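Side-chain contacts in ferrichrome ABC transporter substrate-binding protein (Staphylococcus pseudintermedius, PDB 5FLY), which probably captures iron-loaded ferrichrome-type siderophores at the cell surface and hands them to an ABC transporter for uptake, as a class III solute-binding protein: residues K76-K81 with K98-T103; Q52-P57 with V66-A71; A142-D147 with D271-L276; E180-Y183 with G187-M190. All coordinates share one frame; numbering follows the deposited sequence.

Contact 1 of 4, residues K76-K81 with K98-T103; sequences KVASLK and KKIAPT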
# COMPACT_ATOMS: atom_id res chain seq x y z
N LYS A 76 4.92 2.95 25.42
CA LYS A 76 3.61 3.47 25.04
C LYS A 76 2.67 2.32 24.71
O LYS A 76 1.53 2.32 25.18
CB LYS A 76 3.68 4.44 23.85
CG LYS A 76 2.32 5.00 23.39
CD LYS A 76 1.60 5.81 24.45
CE LYS A 76 0.24 6.29 23.90
NZ LYS A 76 -0.49 7.18 24.87
N VAL A 77 3.15 1.34 23.95
CA VAL A 77 2.30 0.19 23.61
C VAL A 77 1.82 -0.46 24.91
O VAL A 77 0.62 -0.69 25.11
CB VAL A 77 3.05 -0.83 22.69
CG1 VAL A 77 2.18 -2.05 22.43
CG2 VAL A 77 3.45 -0.19 21.38
N ALA A 78 2.75 -0.71 25.83
CA ALA A 78 2.41 -1.37 27.08
C ALA A 78 1.37 -0.54 27.85
O ALA A 78 0.42 -1.10 28.41
CB ALA A 78 3.66 -1.60 27.91
N SER A 79 1.53 0.78 27.87
CA SER A 79 0.62 1.64 28.64
C SER A 79 -0.81 1.57 28.13
O SER A 79 -1.73 1.92 28.85
CB SER A 79 1.10 3.08 28.62
OG SER A 79 0.82 3.72 27.39
N LEU A 80 -1.00 1.13 26.89
CA LEU A 80 -2.34 1.06 26.30
C LEU A 80 -3.04 -0.26 26.63
O LEU A 80 -4.18 -0.48 26.25
CB LEU A 80 -2.27 1.27 24.79
CG LEU A 80 -1.98 2.71 24.33
CD1 LEU A 80 -1.67 2.79 22.83
CD2 LEU A 80 -3.13 3.67 24.71
N LYS A 81 -2.34 -1.15 27.35
CA LYS A 81 -2.90 -2.44 27.75
C LYS A 81 -3.62 -3.16 26.61
O LYS A 81 -4.79 -3.53 26.73
CB LYS A 81 -3.87 -2.24 28.91
CG LYS A 81 -3.27 -1.48 30.08
CD LYS A 81 -2.05 -2.19 30.67
CE LYS A 81 -1.50 -1.44 31.88
NZ LYS A 81 -2.54 -1.27 32.93
N LYS A 98 5.74 -9.24 22.16
CA LYS A 98 5.14 -10.52 22.52
C LYS A 98 4.95 -10.68 24.03
O LYS A 98 4.05 -11.39 24.47
CB LYS A 98 5.99 -11.68 21.96
CG LYS A 98 5.83 -11.88 20.47
CD LYS A 98 7.01 -12.64 19.88
CE LYS A 98 6.84 -14.13 20.02
NZ LYS A 98 8.11 -14.83 19.63
N LYS A 99 5.78 -10.01 24.82
CA LYS A 99 5.64 -10.07 26.28
C LYS A 99 4.43 -9.25 26.75
O LYS A 99 3.88 -9.51 27.82
CB LYS A 99 6.91 -9.57 26.99
CG LYS A 99 8.17 -10.37 26.71
CD LYS A 99 9.37 -9.75 27.42
CE LYS A 99 10.70 -10.41 27.05
NZ LYS A 99 10.77 -11.83 27.47
N ILE A 100 4.04 -8.27 25.95
CA ILE A 100 2.93 -7.37 26.30
C ILE A 100 1.58 -7.97 25.93
O ILE A 100 0.64 -7.91 26.71
CB ILE A 100 3.10 -6.00 25.60
CG1 ILE A 100 4.42 -5.35 26.03
CG2 ILE A 100 1.94 -5.06 25.94
CD1 ILE A 100 4.83 -4.18 25.17
N ALA A 101 1.50 -8.56 24.74
CA ALA A 101 0.24 -9.09 24.24
C ALA A 101 0.52 -10.00 23.05
O ALA A 101 1.61 -9.94 22.48
CB ALA A 101 -0.71 -7.94 23.84
N PRO A 102 -0.45 -10.86 22.68
CA PRO A 102 -0.38 -11.58 21.40
C PRO A 102 -0.02 -10.62 20.27
O PRO A 102 -0.64 -9.56 20.15
CB PRO A 102 -1.79 -12.14 21.24
CG PRO A 102 -2.24 -12.36 22.64
CD PRO A 102 -1.65 -11.24 23.44
N THR A 103 0.99 -10.99 19.49
CA THR A 103 1.57 -10.10 18.49
C THR A 103 1.62 -10.81 17.14
O THR A 103 2.18 -11.91 17.03
CB THR A 103 2.99 -9.64 18.90
OG1 THR A 103 2.91 -8.77 20.05
CG2 THR A 103 3.68 -8.88 17.75
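Ile-100 reaches across to helix 74-79 with both of its branches, and the two arms meet Ala-78 at different atoms, CG2 at the backbone and CD1 at the methyl. The small side chain of Ala-78 lets the segments come close, with the CA atoms of Ala-78 and Ile-100 6.1 Å apart. The methyl CG2 of Ile-100 lies against the backbone of Ala-78, 3.9 Å from its CA. The longer arm runs on beside the helix, and its terminal CD1 stops 3.9 Å from Ala-78 CB. Chi1 (-60°) turns both arms to the helix: CG2 stands anti to the backbone N and CG1 beside it; with chi2 extended, CD1 is carried to the far end of the side chain, toward the earlier residues of the helix. There it also comes near Val-77, whose CG1 is 4.4 Å from CD1 of Ile-100, a looser touch. Behind them, Val-77 and Ile-100 both rest on Ile-85 of strand 84-88, so the two helices 74-79 and 94-100 pack on the same part of the N-terminal parallel sheet. Two hydroxyls turn back on their own segments: Ser-79 OG bonds to Lys-76 O at 2.7 Å, and Thr-103 OG1 to Ala-101 O at 3.0 Å. The contact itself is purely aliphatic, which implies that its geometry rests on the fit of methyl groups rather than on directional bonds.

Contact 2 of 4, residues Q52-P57 with V66-A71; sequences QVDQSP and VDKVGA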
# COMPACT_ATOMS: atom_id res chain seq x y z
N GLN A 52 2.81 7.15 12.05
CA GLN A 52 3.02 7.30 10.62
C GLN A 52 1.71 7.54 9.87
O GLN A 52 1.72 8.07 8.77
CB GLN A 52 3.72 6.08 10.03
CG GLN A 52 5.18 5.99 10.39
CD GLN A 52 5.88 4.86 9.65
OE1 GLN A 52 6.24 4.99 8.47
NE2 GLN A 52 6.06 3.75 10.34
N VAL A 53 0.57 7.16 10.45
CA VAL A 53 -0.69 7.35 9.74
C VAL A 53 -1.00 8.83 9.56
O VAL A 53 -1.70 9.22 8.62
CB VAL A 53 -1.90 6.66 10.44
CG1 VAL A 53 -1.67 5.15 10.55
CG2 VAL A 53 -2.20 7.25 11.80
N ASP A 54 -0.44 9.67 10.42
CA ASP A 54 -0.72 11.10 10.33
C ASP A 54 -0.04 11.76 9.14
O ASP A 54 -0.41 12.88 8.76
CB ASP A 54 -0.32 11.79 11.62
CG ASP A 54 -1.40 11.68 12.69
OD1 ASP A 54 -2.54 11.27 12.35
OD2 ASP A 54 -1.11 12.00 13.87
N GLN A 55 0.92 11.07 8.53
CA GLN A 55 1.60 11.61 7.36
C GLN A 55 0.82 11.33 6.07
O GLN A 55 1.13 11.92 5.04
CB GLN A 55 3.01 11.04 7.28
CG GLN A 55 3.93 11.67 8.32
CD GLN A 55 4.68 10.64 9.13
OE1 GLN A 55 5.34 9.75 8.59
NE2 GLN A 55 4.60 10.76 10.45
N SER A 56 -0.18 10.46 6.13
CA SER A 56 -1.13 10.28 5.02
C SER A 56 -2.39 11.11 5.24
O SER A 56 -3.06 10.95 6.26
CB SER A 56 -1.52 8.82 4.85
OG SER A 56 -2.73 8.73 4.10
N PRO A 57 -2.74 11.98 4.27
CA PRO A 57 -3.96 12.77 4.47
C PRO A 57 -5.19 11.88 4.58
O PRO A 57 -6.14 12.23 5.27
CB PRO A 57 -4.02 13.65 3.21
CG PRO A 57 -2.61 13.69 2.71
CD PRO A 57 -2.02 12.37 3.04
N VAL A 66 -7.66 8.48 17.95
CA VAL A 66 -6.87 7.33 18.40
C VAL A 66 -5.47 7.76 18.81
O VAL A 66 -4.80 8.53 18.11
CB VAL A 66 -6.76 6.25 17.28
CG1 VAL A 66 -5.94 5.07 17.76
CG2 VAL A 66 -8.13 5.80 16.84
N ASP A 67 -5.02 7.26 19.96
CA ASP A 67 -3.66 7.53 20.44
C ASP A 67 -2.61 7.13 19.42
O ASP A 67 -2.67 6.04 18.83
CB ASP A 67 -3.39 6.79 21.74
CG ASP A 67 -3.75 7.61 22.96
OD1 ASP A 67 -4.62 8.50 22.85
OD2 ASP A 67 -3.15 7.36 24.03
N LYS A 68 -1.63 8.01 19.23
CA LYS A 68 -0.56 7.77 18.28
C LYS A 68 0.66 7.23 19.00
O LYS A 68 0.95 7.64 20.13
CB LYS A 68 -0.18 9.05 17.53
CG LYS A 68 -1.33 9.72 16.79
CD LYS A 68 -2.04 8.75 15.87
CE LYS A 68 -3.06 9.44 15.00
NZ LYS A 68 -3.98 10.35 15.73
N VAL A 69 1.36 6.30 18.35
CA VAL A 69 2.51 5.64 18.95
C VAL A 69 3.77 5.83 18.11
O VAL A 69 3.75 5.65 16.89
CB VAL A 69 2.24 4.13 19.14
CG1 VAL A 69 3.38 3.47 19.90
CG2 VAL A 69 0.93 3.91 19.86
N GLY A 70 4.88 6.17 18.76
CA GLY A 70 6.19 6.20 18.11
C GLY A 70 6.70 4.82 17.73
O GLY A 70 6.46 3.86 18.45
N ALA A 71 7.41 4.71 16.61
CA ALA A 71 7.77 3.41 16.02
C ALA A 71 8.48 2.46 16.98
O ALA A 71 8.36 1.24 16.85
CB ALA A 71 8.65 3.62 14.79
O HOH W 1 -5.00 11.42 13.06
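Lys-68 crosses toward the 3-10 turn at 52-55 and lays its aliphatic part against Asp-54 before its ammonium group is reached. From CB, on the side of the strand facing the turn, chi1 (-57°) sets CG beside the backbone N, 3.7 Å from Asp-54 OD2; the bend at chi2 then turns CD and the rest of the chain along the carboxylate. CD follows the same oxygen slightly farther off. CE then meets both carboxylate oxygens, 3.3 Å from Asp-54 OD1 and 3.4 Å from OD2, while it also lies 4.0 Å from Val-53 CG2. A second bend, at chi4, turns NZ away from the acid, leaving a long salt bridge of 3.8 Å from NZ to Asp-54 OD1. A water mends the gap, donating to Asp-54 OD1 at 2.6 Å and accepting from Lys-68 NZ. The ammonium is otherwise held by carbonyls, donating to Val-66 O at 3.1 Å and also to Phe-63 O, so its charge is probably shared among several acceptors. This is a tie within a beta-alpha-beta unit: strand 46-50, helix 57-62 and the adjacent parallel strand 68-69 at the edge of the N-terminal sheet, with the lysine joining the two connections around the helix.

Contact 3 of 4, residues A142-D147 with D271-L276; sequences AQDSKD and DLKKQL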
# COMPACT_ATOMS: atom_id res chain seq x y z
N ALA A 142 -13.28 -3.48 -12.54
CA ALA A 142 -13.45 -4.16 -13.82
C ALA A 142 -13.98 -3.18 -14.86
O ALA A 142 -13.49 -3.13 -15.98
CB ALA A 142 -14.38 -5.35 -13.69
N GLN A 143 -14.96 -2.36 -14.47
CA GLN A 143 -15.49 -1.36 -15.38
C GLN A 143 -14.46 -0.27 -15.64
O GLN A 143 -14.26 0.14 -16.79
CB GLN A 143 -16.79 -0.75 -14.84
CG GLN A 143 -17.48 0.20 -15.80
CD GLN A 143 -17.84 -0.45 -17.14
OE1 GLN A 143 -18.49 -1.49 -17.19
NE2 GLN A 143 -17.40 0.18 -18.23
N ASP A 144 -13.79 0.19 -14.59
CA ASP A 144 -12.72 1.16 -14.76
C ASP A 144 -11.67 0.71 -15.78
O ASP A 144 -11.22 1.50 -16.61
CB ASP A 144 -12.01 1.44 -13.44
CG ASP A 144 -12.93 2.01 -12.37
OD1 ASP A 144 -14.00 2.57 -12.70
OD2 ASP A 144 -12.56 1.89 -11.18
N SER A 145 -11.28 -0.56 -15.69
CA SER A 145 -10.27 -1.15 -16.56
C SER A 145 -10.69 -1.05 -18.03
O SER A 145 -9.89 -0.70 -18.90
CB SER A 145 -10.01 -2.61 -16.17
OG SER A 145 -8.99 -3.20 -16.97
N LYS A 146 -11.95 -1.37 -18.29
CA LYS A 146 -12.48 -1.31 -19.65
C LYS A 146 -12.49 0.13 -20.15
O LYS A 146 -12.14 0.38 -21.32
CB LYS A 146 -13.89 -1.88 -19.70
CG LYS A 146 -13.97 -3.35 -19.34
CD LYS A 146 -15.41 -3.82 -19.21
CE LYS A 146 -15.48 -5.26 -18.75
NZ LYS A 146 -16.88 -5.67 -18.48
N ASP A 147 -12.88 1.07 -19.29
CA ASP A 147 -12.94 2.49 -19.66
C ASP A 147 -11.55 3.02 -20.00
O ASP A 147 -11.37 3.75 -20.97
CB ASP A 147 -13.53 3.35 -18.54
CG ASP A 147 -14.97 2.98 -18.19
OD1 ASP A 147 -15.65 2.34 -19.02
OD2 ASP A 147 -15.41 3.33 -17.08
N ASP A 271 -8.61 8.90 -8.37
CA ASP A 271 -7.64 9.87 -8.88
C ASP A 271 -6.95 9.32 -10.12
O ASP A 271 -6.79 10.03 -11.11
CB ASP A 271 -6.61 10.22 -7.82
CG ASP A 271 -5.66 11.32 -8.27
OD1 ASP A 271 -6.15 12.41 -8.66
OD2 ASP A 271 -4.43 11.11 -8.25
N LEU A 272 -6.54 8.06 -10.08
CA LEU A 272 -5.83 7.46 -11.20
C LEU A 272 -6.73 7.36 -12.41
O LEU A 272 -6.31 7.64 -13.52
CB LEU A 272 -5.29 6.08 -10.84
CG LEU A 272 -4.07 6.07 -9.94
CD1 LEU A 272 -3.79 4.65 -9.51
CD2 LEU A 272 -2.88 6.71 -10.65
N LYS A 273 -7.97 6.94 -12.20
CA LYS A 273 -8.89 6.84 -13.32
C LYS A 273 -9.06 8.21 -13.97
O LYS A 273 -9.01 8.32 -15.20
CB LYS A 273 -10.25 6.31 -12.89
CG LYS A 273 -11.21 6.10 -14.06
CD LYS A 273 -12.49 5.46 -13.61
CE LYS A 273 -13.39 5.08 -14.78
NZ LYS A 273 -14.66 4.48 -14.30
N LYS A 274 -9.25 9.24 -13.15
CA LYS A 274 -9.44 10.60 -13.65
C LYS A 274 -8.24 11.04 -14.49
O LYS A 274 -8.40 11.57 -15.60
CB LYS A 274 -9.67 11.58 -12.50
CG LYS A 274 -9.71 13.05 -12.95
CD LYS A 274 -10.30 13.96 -11.87
CE LYS A 274 -9.40 14.07 -10.66
NZ LYS A 274 -8.11 14.73 -10.97
N GLN A 275 -7.05 10.84 -13.95
CA GLN A 275 -5.86 11.35 -14.63
C GLN A 275 -5.56 10.52 -15.88
O GLN A 275 -5.13 11.07 -16.89
CB GLN A 275 -4.66 11.38 -13.67
CG GLN A 275 -4.82 12.40 -12.55
CD GLN A 275 -3.50 12.90 -11.99
OE1 GLN A 275 -2.69 13.48 -12.71
NE2 GLN A 275 -3.29 12.70 -10.69
N LEU A 276 -5.83 9.21 -15.85
CA LEU A 276 -5.59 8.37 -17.02
C LEU A 276 -6.56 8.72 -18.15
O LEU A 276 -6.16 8.77 -19.31
CB LEU A 276 -5.71 6.88 -16.65
CG LEU A 276 -4.55 6.35 -15.81
CD1 LEU A 276 -4.87 5.01 -15.18
CD2 LEU A 276 -3.30 6.22 -16.67
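The carboxylates of Asp-144 and Asp-147 are the flat groups here, and Lys-273 addresses each at the side turned away from its other oxygen. At Asp-144 the ammonium approaches OD1 from the anti side but 34° out of the carboxylate plane; at Asp-147 it uses the anti lone pair of OD2. The result is a salt-bridge network between helix 127-152, the long helix that joins the lobes in class III solute-binding proteins, and the C-terminal helix 262-278. The two acids are three residues apart, so one face of the helix presents both to the same lysine. Lys-273 can bridge them because its chain is extended throughout, beginning with CG anti to the backbone N (chi1 -176°), and spans the gap between helices. NZ lies 2.6 Å from Asp-144 OD1, a short bond, and 3.1 Å from Asp-147 OD2. The methylenes contribute too: CD packs 3.7 Å from Asp-144 CG, with the two side chains crossing at about a right angle. Asp-144 is buried and has further partners, Arg-269 at OD2 and Gln-140 at OD1, so both of its oxygens are engaged and its negative charge is probably well stabilised. Asp-147, partly exposed, also has a partner on its own helix besides the lysine. Gln-143 NE2 donates to Asp-147 OD1 at 2.9 Å, from the syn side but well out of the carboxylate plane, although the acceptor lies almost in the amide plane of the glutamine.

Contact 4 of 4, residues E180-Y183 with G187-M190; sequences EVLY and GLQM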
# COMPACT_ATOMS: atom_id res chain seq x y z
N GLU A 180 -1.17 -1.57 -6.84
CA GLU A 180 -2.27 -2.53 -6.78
C GLU A 180 -3.39 -2.11 -7.73
O GLU A 180 -3.92 -2.94 -8.47
CB GLU A 180 -2.78 -2.64 -5.35
CG GLU A 180 -1.74 -3.20 -4.40
CD GLU A 180 -0.77 -2.17 -3.85
OE1 GLU A 180 -0.92 -0.95 -4.11
OE2 GLU A 180 0.14 -2.62 -3.10
N VAL A 181 -3.74 -0.84 -7.71
CA VAL A 181 -4.80 -0.36 -8.58
C VAL A 181 -4.41 -0.48 -10.06
O VAL A 181 -5.20 -0.96 -10.88
CB VAL A 181 -5.17 1.09 -8.24
CG1 VAL A 181 -6.09 1.68 -9.31
CG2 VAL A 181 -5.80 1.16 -6.86
N LEU A 182 -3.20 -0.05 -10.40
CA LEU A 182 -2.75 0.01 -11.79
C LEU A 182 -2.54 -1.37 -12.41
O LEU A 182 -3.05 -1.63 -13.50
CB LEU A 182 -1.48 0.85 -11.89
CG LEU A 182 -1.68 2.33 -11.58
CD1 LEU A 182 -0.34 3.02 -11.33
CD2 LEU A 182 -2.48 3.02 -12.70
N TYR A 183 -1.82 -2.25 -11.71
CA TYR A 183 -1.42 -3.53 -12.29
C TYR A 183 -2.40 -4.68 -12.02
O TYR A 183 -2.51 -5.60 -12.84
CB TYR A 183 -0.04 -3.94 -11.78
CG TYR A 183 1.04 -2.95 -12.12
CD1 TYR A 183 1.37 -2.68 -13.44
CD2 TYR A 183 1.72 -2.27 -11.12
CE1 TYR A 183 2.38 -1.77 -13.77
CE2 TYR A 183 2.71 -1.34 -11.43
CZ TYR A 183 3.04 -1.11 -12.75
OH TYR A 183 4.03 -0.20 -13.05
N GLY A 187 -5.46 -3.88 -14.39
CA GLY A 187 -4.88 -4.85 -15.30
C GLY A 187 -3.98 -4.28 -16.38
O GLY A 187 -3.83 -4.86 -17.47
N LEU A 188 -3.36 -3.14 -16.09
CA LEU A 188 -2.40 -2.54 -17.01
C LEU A 188 -1.07 -3.29 -16.95
O LEU A 188 -0.73 -3.90 -15.94
CB LEU A 188 -2.20 -1.06 -16.67
CG LEU A 188 -3.47 -0.23 -16.82
CD1 LEU A 188 -3.30 1.12 -16.19
CD2 LEU A 188 -3.84 -0.08 -18.30
N GLN A 189 -0.31 -3.23 -18.04
CA GLN A 189 0.91 -4.02 -18.14
C GLN A 189 2.08 -3.36 -17.44
O GLN A 189 2.16 -2.14 -17.33
CB GLN A 189 1.28 -4.25 -19.60
CG GLN A 189 0.15 -4.79 -20.47
CD GLN A 189 -0.57 -5.96 -19.84
OE1 GLN A 189 -1.77 -5.89 -19.56
NE2 GLN A 189 0.15 -7.06 -19.62
N MET A 190 2.98 -4.20 -16.97
CA MET A 190 4.26 -3.74 -16.44
C MET A 190 5.34 -4.04 -17.46
O MET A 190 5.43 -5.17 -17.94
CB MET A 190 4.57 -4.41 -15.11
CG MET A 190 5.86 -3.91 -14.48
SD MET A 190 6.15 -4.72 -12.90
CE MET A 190 5.00 -3.80 -11.87
O HOH W 2 -0.61 -6.25 -14.88
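The exit of helix 179-185 is the element at work here: a pi-type turn at 180-183 near the end of the helix, a glycine of positive phi, and a chain that then doubles back over the turn. Leu-188 N donates to Leu-182 O at 3.0 Å, in the carbonyl plane and with an N-H...O angle of 154°. Gly-187 has just left helical geometry, and its CA approaches Tyr-183 O at 3.5 Å in a CA-H...O contact. A water completes the closure by donating both to Tyr-183 O and to Leu-188 O. Beyond this polar seam the returning chain wraps the Tyr-183 ring. Leu-188 O and Gln-189 O sit at the ring edge, in its plane, while the CE methyl of Met-190 lies over one face, offset toward the rim. This CE is 3.5 Å from the ring centroid, a CH-pi contact only 18° off the normal; SD follows obliquely at 4.9 Å, a Met-aromatic contact. The bend at chi3 (-78°) is what brings this methyl back over the ring. The phenol OH is bonded to Val-158 O on strand 158-164, which pins the far end of the tyrosine. Leu-182 CD2 and Leu-188 CD1 add an apolar touch at 4.1 Å. The chemistry implies a closed turn in which the carbonyls of Leu-182 and Tyr-183 are met by Leu-188 N and by a water, with a buried aromatic ring gripped at both face and edge.

The four contacts fall into two pairs on opposite sides of the chain's centre. Contacts 2 and 1 follow one another along the chain, with centres about 17 Å apart, and share the N-terminal parallel sheet: strand 68-69 leads directly into helix 74-79, and a salt bridge between Lys-76 and Asp-67 joins them. Contacts 3 and 4 lie on the C-terminal side, their centres about 11 Å apart, contact 3 tying the connecting helix to helix 262-278. Contact 4 is nested within the loop closed by contact 3, and Leu-272 and Leu-276 pack on Leu-182 between them. Contacts 1 and 2 thus bind the N-terminal sheet and its helices, contacts 3 and 4 the connecting helix and C-terminal part, consistent with two lobes flanking a siderophore cleft.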